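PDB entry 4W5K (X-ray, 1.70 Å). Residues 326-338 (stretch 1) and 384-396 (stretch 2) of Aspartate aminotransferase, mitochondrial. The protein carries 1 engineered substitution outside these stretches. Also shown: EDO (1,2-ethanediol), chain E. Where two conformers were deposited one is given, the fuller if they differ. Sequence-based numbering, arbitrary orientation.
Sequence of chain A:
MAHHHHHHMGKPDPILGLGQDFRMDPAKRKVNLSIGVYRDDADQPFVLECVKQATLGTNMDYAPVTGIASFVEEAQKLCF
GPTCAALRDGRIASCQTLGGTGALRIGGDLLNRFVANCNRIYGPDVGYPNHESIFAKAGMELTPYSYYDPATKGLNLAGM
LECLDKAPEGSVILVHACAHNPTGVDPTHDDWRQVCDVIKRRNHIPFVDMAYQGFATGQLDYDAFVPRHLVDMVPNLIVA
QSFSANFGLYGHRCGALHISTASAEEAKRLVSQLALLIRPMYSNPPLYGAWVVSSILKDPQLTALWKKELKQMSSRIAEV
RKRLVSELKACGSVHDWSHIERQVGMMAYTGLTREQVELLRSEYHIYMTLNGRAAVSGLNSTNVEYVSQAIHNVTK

Stretch 1 (326-338) SELKACGSVHDWS
Stretch 2 384-396: VEYVSQAIHNVTK

Stretch 1 carries the end of a helix (326-331, begun earlier in the chain) and then runs on as loop; stretch 2 is helical from V384 to T395 and closes at the C-terminal residue, K396. The two helix axes approach to 8.7 Å with 56° between their N-to-C directions (signed crossing angle -56°). The register is set by three CA-CA pairs: L328 to S388 at 5.3 Å, C331 to Q389 at 6.3 Å and S333 to H392 at 5.7 Å. Together the stretches bury 599 Å².

The first helix ends in a Schellman motif, with S333 N bonded to L328 O (3.0 Å) and G332 N to K329 O (3.0 Å). G332 has phi/psi 104/12, where a CB would jam against the carbonyl O of C331. S333 (-66/130) leads into a loop in which V334 (-97/0) and W337 (-118/18) break the otherwise extended conformation of H335 (-83/163) and D336 (-90/125). The second helix keeps regular i to i+4 bonds such as H392 N to S388 O (2.9 Å).

Apolar packing centres on I391 CG2 (I391 chi1 m, chi2 t), which meets both leucine and indole: L328 (m, t) lays CD2 3.9 Å from it, and W337 (chi1 m, chi2 97°) brings CH2 to 3.6 Å. L328 CD2 is also 3.3 Å from S388 O, so the leucine covers helix backbone as well as side chain.

The H392 ring (chi1 t, chi2 59°) packs against the helix end: C331 C lies over one face, S333 CA is 3.3 Å from H392 ND1, and G332 C is 3.5 Å from H392 CE1. H392 NE2 is 3.4 Å from C331 O, but the poor angle makes this packing rather than a hydrogen bond.

H335 (chi1 m, chi2 -46°) donates from NE2 to T395 O at 3.0 Å (144°), the one direct hydrogen bond between the stretches. T395 is the next-to-last residue, so no residue four further on exists to bond its carbonyl; T395 O is left available to the imidazole N-H, at the ring edge, near its plane.

Water adds further links. One water donates to C331 O (2.7 Å) and accepts from Q389 NE2 (3.1 Å); nearby, C331 SG (chi1 m) is 3.6 Å from Q389 OE1. A second joins S333 OG (2.8 Å), H392 ND1 (2.8 Å) and T395 OG1 (2.9 Å, water donating), tying loop to helix.

Within the stretches, S333 OG (chi1 t) accepts from W337 NE1 (3.0 Å, 173°), which ties the indole back to S333. S388 OG (m) donates to V384 O (2.7 Å) and T395 OG1 (p) to I391 O (2.7 Å), each the carbonyl four residues earlier. Q389 (t, chi2 p) starts away from stretch 1 but its end comes nearer, NE2 bonding N393 OD1 (2.8 Å).

E327 (m, m) and E385 (m, t) are like-charged neighbours, E327 OE1 being 4.4 Å from E385 OE2. A 1,2-ethanediol donates from O2 to D336 O (2.9 Å), its C1 over one face of W337.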

# COMPACT_ATOMS: atom_id res chain seq x y z
N SER A 326 -25.42 -21.44 -25.04
CA SER A 326 -25.74 -22.20 -26.24
C SER A 326 -25.37 -23.68 -26.07
O SER A 326 -26.10 -24.55 -26.53
CB SER A 326 -25.02 -21.62 -27.46
OG SER A 326 -23.63 -21.85 -27.38
N GLU A 327 -24.27 -23.97 -25.39
CA GLU A 327 -23.88 -25.36 -25.15
C GLU A 327 -24.84 -26.03 -24.17
O GLU A 327 -25.09 -27.22 -24.27
CB GLU A 327 -22.45 -25.46 -24.61
CG GLU A 327 -21.35 -25.09 -25.61
CD GLU A 327 -21.23 -26.04 -26.79
OE1 GLU A 327 -21.53 -27.26 -26.65
OE2 GLU A 327 -20.84 -25.56 -27.87
N LEU A 328 -25.35 -25.27 -23.20
CA LEU A 328 -26.34 -25.83 -22.28
C LEU A 328 -27.59 -26.25 -23.05
O LEU A 328 -28.16 -27.33 -22.82
CB LEU A 328 -26.68 -24.83 -21.16
CG LEU A 328 -25.66 -24.80 -20.00
CD1 LEU A 328 -25.80 -23.55 -19.13
CD2 LEU A 328 -25.82 -26.06 -19.14
N LYS A 329 -28.02 -25.42 -23.98
CA LYS A 329 -29.18 -25.76 -24.81
C LYS A 329 -28.88 -26.99 -25.69
O LYS A 329 -29.72 -27.90 -25.82
CB LYS A 329 -29.59 -24.58 -25.68
CG LYS A 329 -30.84 -24.83 -26.49
CD LYS A 329 -31.14 -23.69 -27.45
CE LYS A 329 -32.46 -23.94 -28.17
NZ LYS A 329 -32.74 -22.95 -29.25
N ALA A 330 -27.68 -27.04 -26.26
CA ALA A 330 -27.27 -28.18 -27.08
C ALA A 330 -27.22 -29.49 -26.29
O ALA A 330 -27.50 -30.56 -26.83
CB ALA A 330 -25.92 -27.90 -27.72
N CYS A 331 -26.85 -29.40 -25.01
CA CYS A 331 -26.83 -30.54 -24.10
C CYS A 331 -28.23 -31.07 -23.77
O CYS A 331 -28.37 -32.19 -23.27
CB CYS A 331 -26.14 -30.17 -22.79
SG CYS A 331 -24.36 -30.03 -22.90
N GLY A 332 -29.25 -30.25 -24.01
CA GLY A 332 -30.62 -30.64 -23.72
C GLY A 332 -31.20 -30.01 -22.46
O GLY A 332 -32.26 -30.42 -22.00
N SER A 333 -30.52 -29.02 -21.89
CA SER A 333 -31.07 -28.37 -20.70
C SER A 333 -32.34 -27.63 -21.04
O SER A 333 -32.38 -26.84 -21.98
CB SER A 333 -30.06 -27.40 -20.06
OG SER A 333 -30.64 -26.75 -18.94
N VAL A 334 -33.39 -27.87 -20.26
CA VAL A 334 -34.64 -27.20 -20.50
C VAL A 334 -34.81 -25.97 -19.60
O VAL A 334 -35.83 -25.27 -19.70
CB VAL A 334 -35.84 -28.16 -20.30
CG1 VAL A 334 -35.65 -29.39 -21.15
CG2 VAL A 334 -35.97 -28.58 -18.85
N HIS A 335 -33.82 -25.69 -18.75
CA HIS A 335 -33.89 -24.54 -17.86
C HIS A 335 -33.46 -23.27 -18.57
O HIS A 335 -32.82 -23.31 -19.61
CB HIS A 335 -33.02 -24.77 -16.61
CG HIS A 335 -33.43 -25.99 -15.83
ND1 HIS A 335 -34.75 -26.26 -15.53
CD2 HIS A 335 -32.71 -27.03 -15.36
CE1 HIS A 335 -34.82 -27.41 -14.88
NE2 HIS A 335 -33.60 -27.89 -14.76
N ASP A 336 -33.82 -22.14 -17.99
CA ASP A 336 -33.49 -20.87 -18.62
C ASP A 336 -32.13 -20.37 -18.13
O ASP A 336 -31.91 -20.23 -16.91
CB ASP A 336 -34.54 -19.81 -18.33
CG ASP A 336 -34.35 -18.59 -19.21
OD1 ASP A 336 -34.96 -18.55 -20.31
OD2 ASP A 336 -33.54 -17.72 -18.85
N TRP A 337 -31.22 -20.09 -19.06
CA TRP A 337 -29.90 -19.60 -18.68
C TRP A 337 -29.62 -18.20 -19.23
O TRP A 337 -28.47 -17.76 -19.27
CB TRP A 337 -28.80 -20.58 -19.14
CG TRP A 337 -28.96 -21.92 -18.54
CD1 TRP A 337 -29.57 -23.03 -19.09
CD2 TRP A 337 -28.54 -22.32 -17.23
NE1 TRP A 337 -29.53 -24.08 -18.21
CE2 TRP A 337 -28.90 -23.66 -17.06
CE3 TRP A 337 -27.86 -21.66 -16.19
CZ2 TRP A 337 -28.62 -24.37 -15.89
CZ3 TRP A 337 -27.59 -22.36 -15.03
CH2 TRP A 337 -27.96 -23.70 -14.88
N SER A 338 -30.67 -17.48 -19.62
CA SER A 338 -30.46 -16.18 -20.24
C SER A 338 -29.77 -15.16 -19.32
O SER A 338 -29.16 -14.22 -19.81
CB SER A 338 -31.79 -15.59 -20.73
OG SER A 338 -32.68 -15.30 -19.65
N VAL A 384 -15.29 -25.33 -21.97
CA VAL A 384 -16.66 -24.83 -21.87
C VAL A 384 -17.66 -25.95 -22.19
O VAL A 384 -18.75 -25.99 -21.64
CB VAL A 384 -16.90 -23.60 -22.78
CG1 VAL A 384 -16.85 -23.97 -24.25
CG2 VAL A 384 -18.24 -22.92 -22.44
N GLU A 385 -17.26 -26.89 -23.03
CA GLU A 385 -18.16 -27.99 -23.36
C GLU A 385 -18.34 -28.92 -22.16
O GLU A 385 -19.46 -29.34 -21.85
CB GLU A 385 -17.66 -28.75 -24.58
CG GLU A 385 -17.91 -27.99 -25.88
CD GLU A 385 -17.05 -28.47 -27.04
OE1 GLU A 385 -15.81 -28.53 -26.89
OE2 GLU A 385 -17.62 -28.78 -28.10
N TYR A 386 -17.24 -29.21 -21.47
CA TYR A 386 -17.23 -30.09 -20.30
C TYR A 386 -18.05 -29.49 -19.16
O TYR A 386 -18.85 -30.18 -18.51
CB TYR A 386 -15.79 -30.36 -19.85
CG TYR A 386 -15.65 -31.10 -18.53
CD1 TYR A 386 -15.89 -32.47 -18.45
CD2 TYR A 386 -15.27 -30.43 -17.36
CE1 TYR A 386 -15.76 -33.15 -17.25
CE2 TYR A 386 -15.15 -31.11 -16.16
CZ TYR A 386 -15.40 -32.47 -16.11
OH TYR A 386 -15.27 -33.15 -14.92
N VAL A 387 -17.85 -28.20 -18.92
CA VAL A 387 -18.54 -27.52 -17.84
C VAL A 387 -20.03 -27.44 -18.12
O VAL A 387 -20.84 -27.65 -17.21
CB VAL A 387 -17.98 -26.12 -17.62
CG1 VAL A 387 -18.88 -25.33 -16.68
CG2 VAL A 387 -16.56 -26.22 -17.05
N SER A 388 -20.40 -27.16 -19.36
CA SER A 388 -21.82 -27.13 -19.74
C SER A 388 -22.48 -28.48 -19.49
O SER A 388 -23.60 -28.54 -18.97
CB SER A 388 -22.00 -26.74 -21.21
OG SER A 388 -21.41 -25.48 -21.47
N GLN A 389 -21.81 -29.57 -19.86
CA GLN A 389 -22.39 -30.90 -19.69
C GLN A 389 -22.58 -31.17 -18.21
O GLN A 389 -23.62 -31.68 -17.80
CB GLN A 389 -21.52 -32.00 -20.32
CG GLN A 389 -22.14 -33.40 -20.23
CD GLN A 389 -23.40 -33.56 -21.07
OE1 GLN A 389 -23.37 -33.41 -22.29
NE2 GLN A 389 -24.52 -33.87 -20.41
N ALA A 390 -21.57 -30.80 -17.43
CA ALA A 390 -21.63 -30.98 -15.98
C ALA A 390 -22.79 -30.18 -15.36
O ALA A 390 -23.54 -30.71 -14.54
CB ALA A 390 -20.30 -30.59 -15.34
N ILE A 391 -22.93 -28.92 -15.73
CA ILE A 391 -24.00 -28.09 -15.19
C ILE A 391 -25.38 -28.63 -15.61
O ILE A 391 -26.31 -28.67 -14.81
CB ILE A 391 -23.84 -26.62 -15.63
CG1 ILE A 391 -22.61 -26.02 -14.91
CG2 ILE A 391 -25.11 -25.83 -15.34
CD1 ILE A 391 -22.24 -24.59 -15.34
N HIS A 392 -25.49 -29.07 -16.86
CA HIS A 392 -26.74 -29.73 -17.28
C HIS A 392 -27.01 -30.98 -16.44
O HIS A 392 -28.12 -31.18 -15.96
CB HIS A 392 -26.70 -30.09 -18.76
CG HIS A 392 -27.85 -30.95 -19.19
ND1 HIS A 392 -29.16 -30.55 -19.06
CD2 HIS A 392 -27.88 -32.19 -19.74
CE1 HIS A 392 -29.96 -31.51 -19.53
NE2 HIS A 392 -29.20 -32.51 -19.94
N ASN A 393 -25.99 -31.82 -16.25
CA ASN A 393 -26.18 -33.05 -15.48
C ASN A 393 -26.63 -32.84 -14.04
O ASN A 393 -27.43 -33.60 -13.52
CB ASN A 393 -24.89 -33.89 -15.50
CG ASN A 393 -24.62 -34.48 -16.87
OD1 ASN A 393 -25.42 -34.33 -17.79
ND2 ASN A 393 -23.49 -35.14 -17.01
N VAL A 394 -26.13 -31.79 -13.39
CA VAL A 394 -26.49 -31.58 -11.99
C VAL A 394 -27.78 -30.78 -11.83
O VAL A 394 -28.31 -30.68 -10.72
CB VAL A 394 -25.37 -30.85 -11.19
CG1 VAL A 394 -24.09 -31.68 -11.19
CG2 VAL A 394 -25.12 -29.45 -11.74
N THR A 395 -28.29 -30.21 -12.93
CA THR A 395 -29.53 -29.45 -12.84
C THR A 395 -30.73 -30.11 -13.52
O THR A 395 -31.86 -29.73 -13.24
CB THR A 395 -29.39 -28.01 -13.43
OG1 THR A 395 -28.92 -28.09 -14.78
CG2 THR A 395 -28.42 -27.19 -12.61
N LYS A 396 -30.49 -31.10 -14.38
CA LYS A 396 -31.58 -31.68 -15.17
C LYS A 396 -32.55 -32.46 -14.29
O LYS A 396 -32.19 -32.92 -13.21
CB LYS A 396 -31.05 -32.58 -16.28
CG LYS A 396 -30.35 -33.84 -15.80
CD LYS A 396 -29.79 -34.65 -16.97
CE LYS A 396 -29.05 -35.88 -16.47
NZ LYS A 396 -28.07 -36.42 -17.47
OXT LYS A 396 -33.72 -32.64 -14.64
C1 EDO E . -30.52 -22.05 -12.94
O1 EDO E . -30.18 -20.70 -12.66
C2 EDO E . -31.24 -22.09 -14.28
O2 EDO E . -32.34 -21.16 -14.25
O HOH W 1 -26.69 -34.27 -22.64
O HOH W 2 -30.37 -28.88 -17.20